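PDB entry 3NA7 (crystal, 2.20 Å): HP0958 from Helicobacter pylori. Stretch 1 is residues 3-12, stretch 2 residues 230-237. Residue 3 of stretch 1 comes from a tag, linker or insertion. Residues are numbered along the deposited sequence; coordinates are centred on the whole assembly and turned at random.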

# COMPACT_ATOMS: atom_id res chain seq x y z
N SER A 3 15.12 10.52 -42.22
CA SER A 3 15.76 9.48 -43.06
C SER A 3 15.68 8.08 -42.43
O SER A 3 15.83 7.92 -41.21
N ASN A 4 15.44 7.08 -43.28
CA ASN A 4 15.17 5.71 -42.84
C ASN A 4 16.27 5.04 -42.02
O ASN A 4 15.98 4.24 -41.13
N THR A 5 17.54 5.37 -42.30
CA THR A 5 18.66 4.85 -41.50
C THR A 5 18.69 5.47 -40.09
O THR A 5 19.13 4.83 -39.13
N HIS A 6 18.21 6.71 -39.98
CA HIS A 6 18.09 7.36 -38.68
C HIS A 6 16.94 6.73 -37.89
O HIS A 6 17.08 6.46 -36.69
N LEU A 7 15.85 6.45 -38.60
CA LEU A 7 14.70 5.72 -38.06
C LEU A 7 15.09 4.35 -37.51
O LEU A 7 14.74 4.00 -36.38
N LYS A 8 15.84 3.59 -38.30
CA LYS A 8 16.38 2.30 -37.87
C LYS A 8 17.19 2.45 -36.59
O LYS A 8 17.03 1.68 -35.66
N GLN A 9 18.06 3.47 -36.56
CA GLN A 9 18.93 3.71 -35.41
C GLN A 9 18.17 3.97 -34.12
O GLN A 9 18.56 3.47 -33.08
N LEU A 10 17.10 4.75 -34.22
CA LEU A 10 16.23 5.08 -33.09
C LEU A 10 15.37 3.91 -32.65
O LEU A 10 15.06 3.77 -31.46
N ILE A 11 14.96 3.07 -33.61
CA ILE A 11 14.23 1.84 -33.27
C ILE A 11 15.11 0.93 -32.43
O ILE A 11 14.68 0.48 -31.38
N GLU A 12 16.35 0.68 -32.86
CA GLU A 12 17.27 -0.11 -32.02
C GLU A 12 17.43 0.50 -30.63
O GLU A 12 17.35 -0.21 -29.64
N ARG A 230 4.62 12.19 -31.53
CA ARG A 230 5.38 10.94 -31.59
C ARG A 230 6.01 10.69 -32.98
O ARG A 230 5.53 11.20 -33.99
N ILE A 231 7.08 9.90 -33.00
CA ILE A 231 7.65 9.39 -34.23
C ILE A 231 6.81 8.21 -34.76
O ILE A 231 6.45 7.31 -33.99
N LEU A 232 6.52 8.24 -36.06
CA LEU A 232 5.69 7.23 -36.75
C LEU A 232 6.44 6.49 -37.85
O LEU A 232 7.21 7.09 -38.60
N TYR A 233 6.22 5.19 -37.95
CA TYR A 233 6.73 4.44 -39.10
C TYR A 233 5.83 3.28 -39.51
O TYR A 233 5.16 2.68 -38.67
N ALA A 234 5.82 2.99 -40.80
CA ALA A 234 5.16 1.80 -41.32
C ALA A 234 6.08 0.61 -41.15
O ALA A 234 7.23 0.64 -41.60
N GLU A 235 5.60 -0.44 -40.48
CA GLU A 235 6.38 -1.67 -40.34
C GLU A 235 6.75 -2.21 -41.73
O GLU A 235 6.09 -3.13 -42.24
N GLY A 236 7.79 -1.62 -42.33
CA GLY A 236 8.22 -1.93 -43.69
C GLY A 236 7.75 -0.94 -44.76
O GLY A 236 6.60 -1.02 -45.23
N ALA A 237 8.63 -0.02 -45.16
CA ALA A 237 8.34 0.95 -46.23
C ALA A 237 9.58 1.30 -47.06
O ALA A 237 10.52 1.93 -46.57

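The most distinctive feature of this contact is a CH-pi interaction: the CD1 methyl of Ile-11 sits 3.6 Å from the centroid of the Tyr-233 ring, only 13° off the ring normal, so the methyl lies almost squarely over one face. The closest atom pair, Ile-11 CD1 to Tyr-233 CZ, is also 3.6 Å. The rotamers are consistent with this geometry. Ile-11 is m at chi1 (-70°) and t at chi2 (156°), with CD1 ending over the Tyr-233 ring; Tyr-233 is p at chi1 (75°) with chi2 at 107°, with one ring face under that methyl.

The backbones stand well apart, and side chains fill the gap. Helix 4-12 and strand 231-233 approach no closer than 10.6 Å between axes, with 109° between their N-to-C directions, and even Leu-7 and Tyr-233, neighbours in the register, have their CA atoms 8.1 Å apart. The CA-to-CB bonds of Leu-7, Leu-10 and Ile-11 point toward the strand, and those of Ile-231 and Tyr-233 point toward the helix. The spacing of 7, 10 and 11 places the three helix residues on one side of the helix, while alternation along the strand turns the CA-to-CB bond of Leu-232 away.

Leu-7 is the central link, in contact with three strand residues. With chi1 t (-177°) and chi2 p (76°), CD1 lies 4.0 Å from Ile-231 CG2, and both methyls pack on Tyr-233 CB, Leu-7 CD2 at 3.7 Å and Leu-7 CD1 at 3.8 Å. CD2 is oblique to the tyrosine ring, so this neighbour does not repeat the face-on geometry of Ile-11. Leu-7 CD1 also comes within 4.4 Å of the backbone O of Leu-232. One turn along, Leu-10 (chi1 m, chi2 t) places CD1 3.9 Å from CD1 of Ile-231, itself m and t. Ile-231 therefore meets Leu-7 through CG2 and Leu-10 through CD1.

Polar chemistry contributes little. No hydrogen bond crosses between the stretches; the nearest polar approach, Asn-4 ND2 to Ala-237 O, is 4.4 Å, too long for one. Asn-4 has its CA-to-CB bond sideways, and its t chi1 (-161°) lets the amide end come nearer. Backbone hydrogen bonds run within the first stretch, such as Ile-11 N to Leu-7 O at 2.9 Å, while Gln-9 NE2 is hydrogen-bonded elsewhere in the structure. The 277 Å² buried, summed over both sides, thus reflects a small, predominantly apolar contact.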

# COMPACT_ATOMS: atom_id res chain seq x y z
CB SER A 3 17.22 9.83 -43.43
OG SER A 3 18.06 8.68 -43.43
CB ASN A 4 14.79 4.84 -44.04
CG ASN A 4 14.06 3.59 -43.62
OD1 ASN A 4 14.65 2.50 -43.59
ND2 ASN A 4 12.79 3.73 -43.27
CB THR A 5 20.02 5.05 -42.23
OG1 THR A 5 20.02 4.26 -43.42
CG2 THR A 5 21.19 4.60 -41.36
CB HIS A 6 17.92 8.87 -38.83
CG HIS A 6 19.12 9.57 -39.40
ND1 HIS A 6 19.04 10.76 -40.09
CD2 HIS A 6 20.43 9.23 -39.40
CE1 HIS A 6 20.25 11.13 -40.48
NE2 HIS A 6 21.11 10.21 -40.08
CB LEU A 7 13.63 5.57 -39.14
CG LEU A 7 12.29 4.92 -38.82
CD1 LEU A 7 11.39 5.87 -38.04
CD2 LEU A 7 11.61 4.54 -40.13
CB LYS A 8 17.23 1.65 -38.98
CG LYS A 8 17.81 0.28 -38.62
CD LYS A 8 18.21 -0.56 -39.84
CE LYS A 8 18.40 -2.04 -39.44
NZ LYS A 8 18.77 -2.97 -40.57
CB GLN A 9 19.91 4.84 -35.69
CG GLN A 9 21.23 4.35 -36.25
CD GLN A 9 22.12 5.49 -36.69
OE1 GLN A 9 21.72 6.33 -37.50
NE2 GLN A 9 23.35 5.52 -36.17
CB LEU A 10 15.31 6.26 -33.43
CG LEU A 10 15.98 7.60 -33.70
CD1 LEU A 10 14.97 8.75 -33.64
CD2 LEU A 10 17.08 7.84 -32.70
CB ILE A 11 13.59 1.12 -34.50
CG1 ILE A 11 12.43 1.95 -35.05
CG2 ILE A 11 13.07 -0.30 -34.10
CD1 ILE A 11 12.09 1.69 -36.53
CB GLU A 12 18.66 -0.28 -32.63
CG GLU A 12 18.71 -0.72 -34.09
CD GLU A 12 20.05 -1.34 -34.47
OE1 GLU A 12 20.24 -2.55 -34.21
OE2 GLU A 12 20.89 -0.62 -35.04
CB ARG A 230 4.45 9.78 -31.21
CG ARG A 230 4.01 9.80 -29.75
CD ARG A 230 3.05 8.67 -29.45
NE ARG A 230 2.85 8.50 -28.01
CZ ARG A 230 1.85 9.04 -27.33
NH1 ARG A 230 0.93 9.78 -27.94
NH2 ARG A 230 1.75 8.83 -26.03
CB ILE A 231 9.11 8.94 -34.04
CG1 ILE A 231 9.99 10.11 -33.64
CG2 ILE A 231 9.65 8.28 -35.31
CD1 ILE A 231 11.29 9.68 -32.97
CB LEU A 232 4.48 7.90 -37.40
CG LEU A 232 3.18 8.07 -36.62
CD1 LEU A 232 2.21 8.86 -37.48
CD2 LEU A 232 2.61 6.73 -36.25
CB TYR A 233 8.16 3.95 -38.86
CG TYR A 233 8.31 2.78 -37.91
CD1 TYR A 233 8.63 1.51 -38.39
CD2 TYR A 233 8.18 2.96 -36.54
CE1 TYR A 233 8.79 0.43 -37.50
CE2 TYR A 233 8.33 1.89 -35.65
CZ TYR A 233 8.64 0.64 -36.13
OH TYR A 233 8.79 -0.40 -35.23
CB ALA A 234 4.83 1.98 -42.78
CB GLU A 235 5.60 -2.71 -39.52
CG GLU A 235 5.82 -2.63 -38.00
CD GLU A 235 7.00 -3.47 -37.51
OE1 GLU A 235 6.77 -4.44 -36.76
OE2 GLU A 235 8.16 -3.17 -37.89
CB ALA A 237 7.71 2.22 -45.66